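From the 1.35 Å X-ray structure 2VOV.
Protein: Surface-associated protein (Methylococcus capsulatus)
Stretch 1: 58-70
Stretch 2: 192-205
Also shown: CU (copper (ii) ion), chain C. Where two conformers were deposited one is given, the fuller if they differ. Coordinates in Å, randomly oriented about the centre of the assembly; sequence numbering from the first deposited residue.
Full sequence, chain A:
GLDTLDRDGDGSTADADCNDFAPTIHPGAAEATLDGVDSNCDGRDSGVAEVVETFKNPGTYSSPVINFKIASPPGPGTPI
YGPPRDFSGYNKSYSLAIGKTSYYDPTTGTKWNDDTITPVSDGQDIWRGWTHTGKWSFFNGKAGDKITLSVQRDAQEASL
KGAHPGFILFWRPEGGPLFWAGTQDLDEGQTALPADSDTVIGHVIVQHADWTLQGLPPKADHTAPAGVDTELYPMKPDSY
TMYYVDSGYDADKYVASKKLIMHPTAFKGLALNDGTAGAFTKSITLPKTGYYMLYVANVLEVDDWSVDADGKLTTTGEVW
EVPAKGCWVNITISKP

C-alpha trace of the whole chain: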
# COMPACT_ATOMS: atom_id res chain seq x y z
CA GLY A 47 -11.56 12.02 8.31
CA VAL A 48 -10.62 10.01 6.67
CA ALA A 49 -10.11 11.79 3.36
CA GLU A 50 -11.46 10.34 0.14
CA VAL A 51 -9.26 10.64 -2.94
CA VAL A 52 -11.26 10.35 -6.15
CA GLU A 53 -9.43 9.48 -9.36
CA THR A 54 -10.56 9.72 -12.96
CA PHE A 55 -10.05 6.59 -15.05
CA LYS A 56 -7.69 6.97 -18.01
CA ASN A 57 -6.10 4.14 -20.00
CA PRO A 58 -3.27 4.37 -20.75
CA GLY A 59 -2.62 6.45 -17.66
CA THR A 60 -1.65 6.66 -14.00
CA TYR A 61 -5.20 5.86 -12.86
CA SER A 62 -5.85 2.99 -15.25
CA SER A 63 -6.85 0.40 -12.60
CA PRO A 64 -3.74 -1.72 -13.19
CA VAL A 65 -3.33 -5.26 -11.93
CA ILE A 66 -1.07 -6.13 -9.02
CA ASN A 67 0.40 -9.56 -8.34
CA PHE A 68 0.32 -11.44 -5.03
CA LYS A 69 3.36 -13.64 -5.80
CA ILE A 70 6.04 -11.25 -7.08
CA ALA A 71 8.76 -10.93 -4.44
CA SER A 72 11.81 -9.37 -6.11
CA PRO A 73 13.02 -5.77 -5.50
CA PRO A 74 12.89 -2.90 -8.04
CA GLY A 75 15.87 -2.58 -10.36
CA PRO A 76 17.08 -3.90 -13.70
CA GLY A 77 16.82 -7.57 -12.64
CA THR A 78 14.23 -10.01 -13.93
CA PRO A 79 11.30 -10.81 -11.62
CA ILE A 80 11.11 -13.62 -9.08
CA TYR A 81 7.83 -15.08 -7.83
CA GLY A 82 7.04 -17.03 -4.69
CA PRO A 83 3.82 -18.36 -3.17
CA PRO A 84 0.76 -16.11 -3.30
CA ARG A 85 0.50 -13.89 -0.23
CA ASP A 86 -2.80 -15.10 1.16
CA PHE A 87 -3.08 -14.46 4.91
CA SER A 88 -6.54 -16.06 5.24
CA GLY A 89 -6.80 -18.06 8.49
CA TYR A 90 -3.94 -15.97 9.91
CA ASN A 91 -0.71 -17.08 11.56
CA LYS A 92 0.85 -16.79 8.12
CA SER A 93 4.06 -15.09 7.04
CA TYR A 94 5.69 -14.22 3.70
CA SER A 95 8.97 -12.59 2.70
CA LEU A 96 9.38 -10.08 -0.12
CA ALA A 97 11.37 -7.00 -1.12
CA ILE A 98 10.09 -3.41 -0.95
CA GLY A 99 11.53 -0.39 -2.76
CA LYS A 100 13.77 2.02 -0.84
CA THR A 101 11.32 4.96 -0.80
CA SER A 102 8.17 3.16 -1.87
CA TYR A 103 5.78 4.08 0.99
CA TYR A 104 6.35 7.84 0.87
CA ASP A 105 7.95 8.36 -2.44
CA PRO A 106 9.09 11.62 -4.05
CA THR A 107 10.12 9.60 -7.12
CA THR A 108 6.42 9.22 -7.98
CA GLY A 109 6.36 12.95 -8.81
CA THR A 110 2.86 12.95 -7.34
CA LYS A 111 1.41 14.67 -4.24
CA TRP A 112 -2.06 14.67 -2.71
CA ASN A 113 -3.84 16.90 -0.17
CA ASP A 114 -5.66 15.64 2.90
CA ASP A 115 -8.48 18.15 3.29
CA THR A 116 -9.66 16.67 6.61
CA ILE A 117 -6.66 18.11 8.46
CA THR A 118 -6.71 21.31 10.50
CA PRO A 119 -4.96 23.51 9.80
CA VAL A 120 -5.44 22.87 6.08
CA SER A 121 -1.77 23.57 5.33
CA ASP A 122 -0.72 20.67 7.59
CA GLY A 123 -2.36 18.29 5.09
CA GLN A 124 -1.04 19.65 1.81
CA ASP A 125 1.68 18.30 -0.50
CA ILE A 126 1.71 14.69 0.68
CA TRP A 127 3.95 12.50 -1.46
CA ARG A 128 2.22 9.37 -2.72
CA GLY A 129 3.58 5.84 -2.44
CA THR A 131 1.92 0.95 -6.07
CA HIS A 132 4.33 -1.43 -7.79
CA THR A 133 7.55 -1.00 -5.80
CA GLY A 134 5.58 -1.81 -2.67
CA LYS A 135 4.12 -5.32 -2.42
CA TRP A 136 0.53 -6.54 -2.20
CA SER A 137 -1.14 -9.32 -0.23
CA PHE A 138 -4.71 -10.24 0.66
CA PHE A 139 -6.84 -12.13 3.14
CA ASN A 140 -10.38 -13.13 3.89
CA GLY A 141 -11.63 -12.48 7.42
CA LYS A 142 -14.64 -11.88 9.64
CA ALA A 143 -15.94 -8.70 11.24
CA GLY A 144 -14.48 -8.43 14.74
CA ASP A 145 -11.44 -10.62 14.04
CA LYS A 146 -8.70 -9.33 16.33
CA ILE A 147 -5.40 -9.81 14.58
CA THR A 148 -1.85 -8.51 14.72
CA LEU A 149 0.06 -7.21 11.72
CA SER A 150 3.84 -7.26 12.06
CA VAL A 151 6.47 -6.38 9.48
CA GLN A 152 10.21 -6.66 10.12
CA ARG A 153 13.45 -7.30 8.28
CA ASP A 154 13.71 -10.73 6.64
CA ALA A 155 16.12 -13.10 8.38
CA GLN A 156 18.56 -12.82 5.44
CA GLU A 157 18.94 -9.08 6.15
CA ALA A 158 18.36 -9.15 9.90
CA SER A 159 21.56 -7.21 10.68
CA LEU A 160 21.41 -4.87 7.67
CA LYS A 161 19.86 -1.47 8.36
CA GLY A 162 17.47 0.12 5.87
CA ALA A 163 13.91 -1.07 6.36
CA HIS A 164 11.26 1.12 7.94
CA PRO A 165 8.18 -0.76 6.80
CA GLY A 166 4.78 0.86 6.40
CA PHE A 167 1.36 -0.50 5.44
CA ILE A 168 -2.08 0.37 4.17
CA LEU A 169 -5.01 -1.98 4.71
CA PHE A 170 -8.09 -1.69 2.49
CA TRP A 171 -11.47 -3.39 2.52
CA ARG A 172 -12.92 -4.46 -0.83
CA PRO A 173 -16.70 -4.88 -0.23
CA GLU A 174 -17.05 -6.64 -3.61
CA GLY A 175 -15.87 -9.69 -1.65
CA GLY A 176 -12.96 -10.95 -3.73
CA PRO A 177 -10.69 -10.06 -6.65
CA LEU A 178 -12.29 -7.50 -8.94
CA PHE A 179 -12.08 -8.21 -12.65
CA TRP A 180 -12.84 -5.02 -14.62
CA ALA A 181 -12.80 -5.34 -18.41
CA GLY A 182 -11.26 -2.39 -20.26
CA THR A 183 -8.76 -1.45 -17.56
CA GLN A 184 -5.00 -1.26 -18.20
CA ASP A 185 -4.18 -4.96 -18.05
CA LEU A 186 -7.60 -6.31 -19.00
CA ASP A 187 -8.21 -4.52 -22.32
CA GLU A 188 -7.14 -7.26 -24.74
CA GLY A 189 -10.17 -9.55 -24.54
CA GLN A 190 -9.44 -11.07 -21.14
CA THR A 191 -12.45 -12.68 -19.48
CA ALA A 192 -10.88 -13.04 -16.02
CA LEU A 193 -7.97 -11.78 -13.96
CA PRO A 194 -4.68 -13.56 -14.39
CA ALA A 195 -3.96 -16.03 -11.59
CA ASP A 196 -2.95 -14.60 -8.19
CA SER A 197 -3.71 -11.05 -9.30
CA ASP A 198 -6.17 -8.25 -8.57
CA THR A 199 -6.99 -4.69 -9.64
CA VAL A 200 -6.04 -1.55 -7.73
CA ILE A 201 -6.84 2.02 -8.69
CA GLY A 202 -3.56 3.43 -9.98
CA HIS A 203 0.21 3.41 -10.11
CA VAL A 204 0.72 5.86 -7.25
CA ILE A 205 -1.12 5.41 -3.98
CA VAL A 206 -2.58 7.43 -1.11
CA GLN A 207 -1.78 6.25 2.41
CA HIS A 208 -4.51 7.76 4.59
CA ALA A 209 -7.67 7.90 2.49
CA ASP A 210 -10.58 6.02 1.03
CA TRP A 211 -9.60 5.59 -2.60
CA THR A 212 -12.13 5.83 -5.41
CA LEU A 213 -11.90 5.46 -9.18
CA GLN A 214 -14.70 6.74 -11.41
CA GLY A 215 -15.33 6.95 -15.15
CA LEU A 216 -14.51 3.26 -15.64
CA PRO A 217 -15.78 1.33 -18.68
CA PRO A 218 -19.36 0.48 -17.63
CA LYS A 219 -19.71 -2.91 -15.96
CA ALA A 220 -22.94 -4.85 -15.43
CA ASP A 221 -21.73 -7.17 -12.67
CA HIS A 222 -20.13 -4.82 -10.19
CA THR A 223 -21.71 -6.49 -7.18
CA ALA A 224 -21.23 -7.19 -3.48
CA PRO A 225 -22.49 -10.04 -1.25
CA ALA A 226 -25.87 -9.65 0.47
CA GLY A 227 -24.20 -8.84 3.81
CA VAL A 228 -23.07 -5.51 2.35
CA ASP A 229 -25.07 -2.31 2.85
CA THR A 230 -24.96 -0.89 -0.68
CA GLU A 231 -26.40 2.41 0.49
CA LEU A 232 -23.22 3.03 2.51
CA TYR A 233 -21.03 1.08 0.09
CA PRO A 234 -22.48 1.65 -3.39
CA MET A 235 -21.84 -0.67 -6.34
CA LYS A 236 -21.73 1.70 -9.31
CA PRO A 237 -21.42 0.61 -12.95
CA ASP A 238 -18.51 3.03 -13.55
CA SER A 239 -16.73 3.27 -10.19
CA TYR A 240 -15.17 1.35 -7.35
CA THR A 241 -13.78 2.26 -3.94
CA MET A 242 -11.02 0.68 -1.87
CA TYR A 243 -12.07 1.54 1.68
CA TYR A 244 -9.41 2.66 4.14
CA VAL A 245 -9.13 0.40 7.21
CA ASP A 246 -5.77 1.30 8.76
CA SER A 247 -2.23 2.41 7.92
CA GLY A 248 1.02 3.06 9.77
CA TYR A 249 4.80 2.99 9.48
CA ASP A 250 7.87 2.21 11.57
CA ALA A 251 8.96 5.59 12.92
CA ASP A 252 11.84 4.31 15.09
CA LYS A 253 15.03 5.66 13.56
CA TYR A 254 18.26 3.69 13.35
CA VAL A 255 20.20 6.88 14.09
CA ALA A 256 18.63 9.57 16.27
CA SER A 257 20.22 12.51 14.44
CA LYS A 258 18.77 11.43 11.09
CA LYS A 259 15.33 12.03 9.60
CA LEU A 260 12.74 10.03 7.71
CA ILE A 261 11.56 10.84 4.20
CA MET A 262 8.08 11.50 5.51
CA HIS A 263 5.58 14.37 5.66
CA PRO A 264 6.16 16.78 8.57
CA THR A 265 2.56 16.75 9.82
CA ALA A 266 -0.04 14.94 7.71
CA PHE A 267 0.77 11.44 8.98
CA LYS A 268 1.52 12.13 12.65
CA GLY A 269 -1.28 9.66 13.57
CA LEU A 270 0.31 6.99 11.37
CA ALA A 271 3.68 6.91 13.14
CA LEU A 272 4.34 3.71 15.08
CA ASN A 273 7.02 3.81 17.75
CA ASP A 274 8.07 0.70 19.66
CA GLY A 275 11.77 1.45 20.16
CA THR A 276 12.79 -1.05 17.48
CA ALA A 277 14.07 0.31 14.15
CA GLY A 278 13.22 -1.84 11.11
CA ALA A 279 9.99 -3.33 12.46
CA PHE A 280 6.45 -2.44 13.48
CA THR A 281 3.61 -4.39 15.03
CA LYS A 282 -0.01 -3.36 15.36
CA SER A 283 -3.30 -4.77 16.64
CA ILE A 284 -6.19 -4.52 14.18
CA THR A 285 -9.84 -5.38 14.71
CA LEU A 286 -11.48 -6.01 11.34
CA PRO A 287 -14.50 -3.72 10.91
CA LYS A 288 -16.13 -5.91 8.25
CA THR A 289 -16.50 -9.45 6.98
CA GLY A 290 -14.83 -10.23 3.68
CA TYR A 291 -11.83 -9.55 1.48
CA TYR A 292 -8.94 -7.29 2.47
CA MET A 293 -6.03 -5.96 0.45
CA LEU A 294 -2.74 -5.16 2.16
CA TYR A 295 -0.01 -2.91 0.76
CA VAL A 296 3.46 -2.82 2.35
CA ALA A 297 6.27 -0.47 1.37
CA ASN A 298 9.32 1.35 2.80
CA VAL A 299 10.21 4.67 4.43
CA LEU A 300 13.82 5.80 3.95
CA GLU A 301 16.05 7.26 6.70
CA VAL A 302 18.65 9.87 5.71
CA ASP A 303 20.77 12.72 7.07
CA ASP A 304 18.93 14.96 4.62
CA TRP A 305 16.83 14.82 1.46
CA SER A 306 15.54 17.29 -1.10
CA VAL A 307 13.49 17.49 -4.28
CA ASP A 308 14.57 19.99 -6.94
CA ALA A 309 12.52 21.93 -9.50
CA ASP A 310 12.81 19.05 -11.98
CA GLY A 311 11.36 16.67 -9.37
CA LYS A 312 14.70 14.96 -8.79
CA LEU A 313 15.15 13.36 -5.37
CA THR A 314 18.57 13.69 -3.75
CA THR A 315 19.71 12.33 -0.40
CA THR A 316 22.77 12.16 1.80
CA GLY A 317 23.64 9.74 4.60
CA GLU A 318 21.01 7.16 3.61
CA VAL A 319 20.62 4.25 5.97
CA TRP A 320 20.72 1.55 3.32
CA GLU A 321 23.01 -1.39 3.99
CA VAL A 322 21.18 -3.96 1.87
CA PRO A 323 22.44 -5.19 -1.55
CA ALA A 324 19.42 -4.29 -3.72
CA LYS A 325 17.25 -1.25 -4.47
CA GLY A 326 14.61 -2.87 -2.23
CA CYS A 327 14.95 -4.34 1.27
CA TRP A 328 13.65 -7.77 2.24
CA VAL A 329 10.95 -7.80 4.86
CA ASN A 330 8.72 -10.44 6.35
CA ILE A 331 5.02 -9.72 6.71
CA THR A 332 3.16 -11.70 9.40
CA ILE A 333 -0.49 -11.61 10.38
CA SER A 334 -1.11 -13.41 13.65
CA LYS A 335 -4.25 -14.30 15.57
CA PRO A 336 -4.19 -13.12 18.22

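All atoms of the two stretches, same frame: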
# COMPACT_ATOMS: atom_id res chain seq x y z
N PRO A 58 -4.37 4.48 -21.71
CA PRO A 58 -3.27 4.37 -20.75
C PRO A 58 -3.25 5.57 -19.81
O PRO A 58 -3.72 6.64 -20.15
CB PRO A 58 -2.02 4.38 -21.64
CG PRO A 58 -2.44 5.03 -22.89
CD PRO A 58 -3.87 4.69 -23.09
N GLY A 59 -2.70 5.37 -18.62
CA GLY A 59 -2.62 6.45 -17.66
C GLY A 59 -2.22 5.97 -16.28
O GLY A 59 -2.10 4.76 -16.03
N THR A 60 -2.03 6.93 -15.38
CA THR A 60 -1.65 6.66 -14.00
C THR A 60 -2.79 5.97 -13.27
O THR A 60 -2.56 5.05 -12.49
CB THR A 60 -1.27 7.97 -13.29
OG1 THR A 60 -0.18 8.57 -13.98
CG2 THR A 60 -0.87 7.71 -11.85
N TYR A 61 -4.02 6.40 -13.53
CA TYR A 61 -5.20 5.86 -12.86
C TYR A 61 -6.00 4.98 -13.80
O TYR A 61 -7.15 5.25 -14.13
CB TYR A 61 -6.01 6.98 -12.21
CG TYR A 61 -5.11 7.78 -11.29
CD1 TYR A 61 -4.63 7.21 -10.11
CD2 TYR A 61 -4.70 9.07 -11.61
CE1 TYR A 61 -3.77 7.91 -9.27
CE2 TYR A 61 -3.85 9.78 -10.78
CZ TYR A 61 -3.40 9.20 -9.61
OH TYR A 61 -2.54 9.91 -8.79
N SER A 62 -5.35 3.90 -14.22
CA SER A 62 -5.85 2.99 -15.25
C SER A 62 -6.35 1.67 -14.64
O SER A 62 -6.64 0.73 -15.38
CB SER A 62 -4.72 2.70 -16.23
OG SER A 62 -3.62 2.16 -15.51
N SER A 63 -6.48 1.63 -13.31
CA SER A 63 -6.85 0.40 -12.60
C SER A 63 -5.97 -0.80 -12.97
O SER A 63 -6.48 -1.86 -13.34
CB SER A 63 -8.34 0.08 -12.80
OG SER A 63 -8.72 -1.03 -12.00
N PRO A 64 -4.65 -0.64 -12.83
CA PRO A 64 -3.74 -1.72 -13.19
C PRO A 64 -3.83 -2.91 -12.24
O PRO A 64 -4.31 -2.80 -11.10
CB PRO A 64 -2.36 -1.07 -13.04
CG PRO A 64 -2.56 -0.03 -11.96
CD PRO A 64 -3.94 0.52 -12.27
N VAL A 65 -3.39 -4.05 -12.74
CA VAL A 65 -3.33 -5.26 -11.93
C VAL A 65 -2.09 -5.23 -11.03
O VAL A 65 -1.06 -4.61 -11.37
CB VAL A 65 -3.37 -6.50 -12.86
CG1 VAL A 65 -2.82 -7.75 -12.20
CG2 VAL A 65 -4.80 -6.71 -13.39
N ILE A 66 -2.22 -5.82 -9.85
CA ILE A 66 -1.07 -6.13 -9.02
C ILE A 66 -1.03 -7.65 -8.85
O ILE A 66 -2.00 -8.35 -9.14
CB ILE A 66 -1.06 -5.38 -7.66
CG1 ILE A 66 -2.41 -5.47 -6.95
CG2 ILE A 66 -0.68 -3.90 -7.86
CD1 ILE A 66 -2.68 -6.75 -6.24
N ASN A 67 0.11 -8.14 -8.39
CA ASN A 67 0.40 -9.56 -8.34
C ASN A 67 0.76 -9.97 -6.92
O ASN A 67 1.57 -9.31 -6.26
CB ASN A 67 1.55 -9.85 -9.31
CG ASN A 67 1.88 -11.32 -9.42
OD1 ASN A 67 2.50 -11.89 -8.52
ND2 ASN A 67 1.52 -11.92 -10.54
N PHE A 68 0.16 -11.05 -6.43
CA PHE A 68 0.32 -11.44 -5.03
C PHE A 68 1.52 -12.37 -4.79
O PHE A 68 1.77 -12.76 -3.65
CB PHE A 68 -0.95 -12.11 -4.49
CG PHE A 68 -2.15 -11.20 -4.43
CD1 PHE A 68 -2.11 -10.04 -3.67
CD2 PHE A 68 -3.31 -11.51 -5.13
CE1 PHE A 68 -3.22 -9.20 -3.60
CE2 PHE A 68 -4.41 -10.69 -5.07
CZ PHE A 68 -4.37 -9.52 -4.31
N LYS A 69 2.24 -12.71 -5.86
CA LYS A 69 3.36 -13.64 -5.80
C LYS A 69 4.71 -12.96 -5.97
O LYS A 69 5.70 -13.42 -5.39
CB LYS A 69 3.21 -14.69 -6.91
CG LYS A 69 2.07 -15.69 -6.70
CD LYS A 69 1.84 -16.54 -7.95
CE LYS A 69 3.06 -17.32 -8.36
NZ LYS A 69 3.38 -18.34 -7.34
N ILE A 70 4.77 -11.89 -6.75
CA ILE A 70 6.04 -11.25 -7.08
C ILE A 70 6.73 -10.81 -5.80
O ILE A 70 6.11 -10.21 -4.92
CB ILE A 70 5.85 -10.06 -8.06
CG1 ILE A 70 7.19 -9.50 -8.55
CG2 ILE A 70 4.96 -8.97 -7.45
CD1 ILE A 70 7.08 -8.73 -9.86
N ALA A 192 -11.13 -12.92 -17.45
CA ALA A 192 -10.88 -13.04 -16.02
C ALA A 192 -9.53 -12.43 -15.69
O ALA A 192 -8.71 -12.17 -16.58
CB ALA A 192 -10.93 -14.51 -15.59
N LEU A 193 -9.29 -12.19 -14.41
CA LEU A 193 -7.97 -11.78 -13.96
C LEU A 193 -6.96 -12.89 -14.18
O LEU A 193 -7.32 -14.07 -14.13
CB LEU A 193 -7.99 -11.47 -12.46
CG LEU A 193 -8.64 -10.15 -12.06
CD1 LEU A 193 -9.11 -10.22 -10.61
CD2 LEU A 193 -7.72 -8.97 -12.31
N PRO A 194 -5.70 -12.52 -14.40
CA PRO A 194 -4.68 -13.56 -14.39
C PRO A 194 -4.60 -14.16 -12.98
O PRO A 194 -5.06 -13.54 -12.02
CB PRO A 194 -3.39 -12.82 -14.75
CG PRO A 194 -3.67 -11.38 -14.63
CD PRO A 194 -5.16 -11.17 -14.65
N ALA A 195 -4.06 -15.36 -12.87
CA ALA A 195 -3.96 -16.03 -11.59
C ALA A 195 -3.23 -15.15 -10.57
O ALA A 195 -2.30 -14.43 -10.93
CB ALA A 195 -3.25 -17.36 -11.74
N ASP A 196 -3.67 -15.21 -9.31
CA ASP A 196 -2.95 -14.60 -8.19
C ASP A 196 -2.76 -13.10 -8.36
O ASP A 196 -1.74 -12.53 -7.95
CB ASP A 196 -1.60 -15.30 -7.99
CG ASP A 196 -1.76 -16.80 -7.82
OD1 ASP A 196 -2.44 -17.19 -6.85
OD2 ASP A 196 -1.25 -17.56 -8.68
N SER A 197 -3.77 -12.46 -8.95
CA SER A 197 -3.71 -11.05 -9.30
C SER A 197 -5.01 -10.34 -8.95
O SER A 197 -6.04 -10.96 -8.73
CB SER A 197 -3.41 -10.89 -10.80
OG SER A 197 -2.21 -11.56 -11.16
N ASP A 198 -4.96 -9.01 -8.88
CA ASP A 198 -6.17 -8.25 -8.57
C ASP A 198 -5.97 -6.83 -9.06
O ASP A 198 -4.85 -6.40 -9.29
CB ASP A 198 -6.45 -8.27 -7.06
CG ASP A 198 -7.91 -8.01 -6.72
OD1 ASP A 198 -8.70 -7.67 -7.63
OD2 ASP A 198 -8.26 -8.12 -5.53
N THR A 199 -7.07 -6.09 -9.23
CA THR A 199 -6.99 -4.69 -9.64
C THR A 199 -6.82 -3.76 -8.44
O THR A 199 -7.41 -3.98 -7.38
CB THR A 199 -8.27 -4.24 -10.36
OG1 THR A 199 -9.40 -4.65 -9.59
CG2 THR A 199 -8.34 -4.83 -11.75
N VAL A 200 -6.04 -2.70 -8.64
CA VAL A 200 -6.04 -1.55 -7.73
C VAL A 200 -6.15 -0.30 -8.59
O VAL A 200 -6.05 -0.38 -9.81
CB VAL A 200 -4.79 -1.49 -6.82
CG1 VAL A 200 -4.74 -2.71 -5.90
CG2 VAL A 200 -3.51 -1.38 -7.66
N ILE A 201 -6.36 0.85 -7.97
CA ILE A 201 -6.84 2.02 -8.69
C ILE A 201 -5.82 2.66 -9.62
O ILE A 201 -6.17 3.07 -10.74
CB ILE A 201 -7.44 3.03 -7.69
CG1 ILE A 201 -8.80 2.48 -7.26
CG2 ILE A 201 -7.54 4.44 -8.29
CD1 ILE A 201 -9.41 3.15 -6.07
N GLY A 202 -4.56 2.73 -9.19
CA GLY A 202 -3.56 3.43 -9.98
C GLY A 202 -2.15 3.11 -9.57
O GLY A 202 -1.93 2.35 -8.63
N HIS A 203 -1.20 3.71 -10.28
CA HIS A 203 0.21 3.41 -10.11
C HIS A 203 0.88 4.10 -8.94
O HIS A 203 2.00 3.74 -8.58
CB HIS A 203 0.95 3.76 -11.40
CG HIS A 203 0.71 2.76 -12.49
ND1 HIS A 203 1.35 1.54 -12.52
CD2 HIS A 203 -0.12 2.78 -13.55
CE1 HIS A 203 0.94 0.86 -13.57
NE2 HIS A 203 0.04 1.59 -14.22
N VAL A 204 0.20 5.11 -8.39
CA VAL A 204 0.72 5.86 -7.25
C VAL A 204 -0.42 5.97 -6.25
O VAL A 204 -1.56 6.24 -6.62
CB VAL A 204 1.29 7.23 -7.68
CG1 VAL A 204 2.51 7.02 -8.59
CG2 VAL A 204 0.24 8.05 -8.41
N ILE A 205 -0.10 5.74 -4.97
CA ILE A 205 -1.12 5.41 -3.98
C ILE A 205 -1.16 6.38 -2.80
O ILE A 205 -0.14 6.93 -2.40
CB ILE A 205 -0.92 3.92 -3.48
CG1 ILE A 205 -2.07 3.46 -2.57
CG2 ILE A 205 0.44 3.72 -2.78
CD1 ILE A 205 -2.10 1.94 -2.40
CU CU C . 2.80 1.00 -11.10
O HOH W 1 -0.11 -10.56 -12.54
O HOH W 2 4.18 -0.08 -12.90

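The two segments run antiparallel, their strand directions 148° apart, and bury 965 Å² in total. The pairing begins at Thr60, whose O accepts a hydrogen bond from His203 N (2.9 Å, angle 153°), while its CG2 packs 3.6 Å from Val204 CG2. Tyr61 lies along Gly202, with CD1 3.9 Å from Gly202 CA; an ideal CB on Gly202 would sit 2.4 Å from Tyr61 CD1 and 2.9 Å from Thr60 O, so this close passage has no room for a side chain there.

Ser63 N donates to Ile201 O (3.0 Å), though the 139° angle is the most bent of the six cross-segment hydrogen bonds, and Ser63 CA makes a CA-H...O contact with Val200 O at 3.0 Å. Pro64 has no amide hydrogen to offer, so its N, 3.3 Å from Val200 O, forms no hydrogen bond; its O instead receives Val200 N at 3.0 Å and a nearly straight 175°. The Pro64 ring covers one face of His203, with CG 3.9 Å from the imidazole centroid and 14° off the normal. That same imidazole binds the copper ion, with His203 ND1 2.1 Å from CU.

Val65 pairs with Thr199 without hydrogen bonds between them; its CG2 meets Leu193 CD2 at 3.8 Å. Ile66 and Asp198 exchange two hydrogen bonds, Ile66 N to Asp198 O (2.8 Å, 168°) and Asp198 N to Ile66 O (3.0 Å, 155°). Asn67 and Ser197 share a sheet face, but Asn67 ND2 and Ser197 OG are 3.8 Å apart; a water bridges them, accepting from Asn67 ND2 (2.9 Å) and donating to Ser197 OG (2.7 Å).

Phe68 N extends the ladder beyond the strand to Asp196 O (2.8 Å, 170°), and its CZ lies 3.7 Å from Asp198 CB. Lys69 contributes an aliphatic approach, CD lying 3.3 Å from Asp196 OD2.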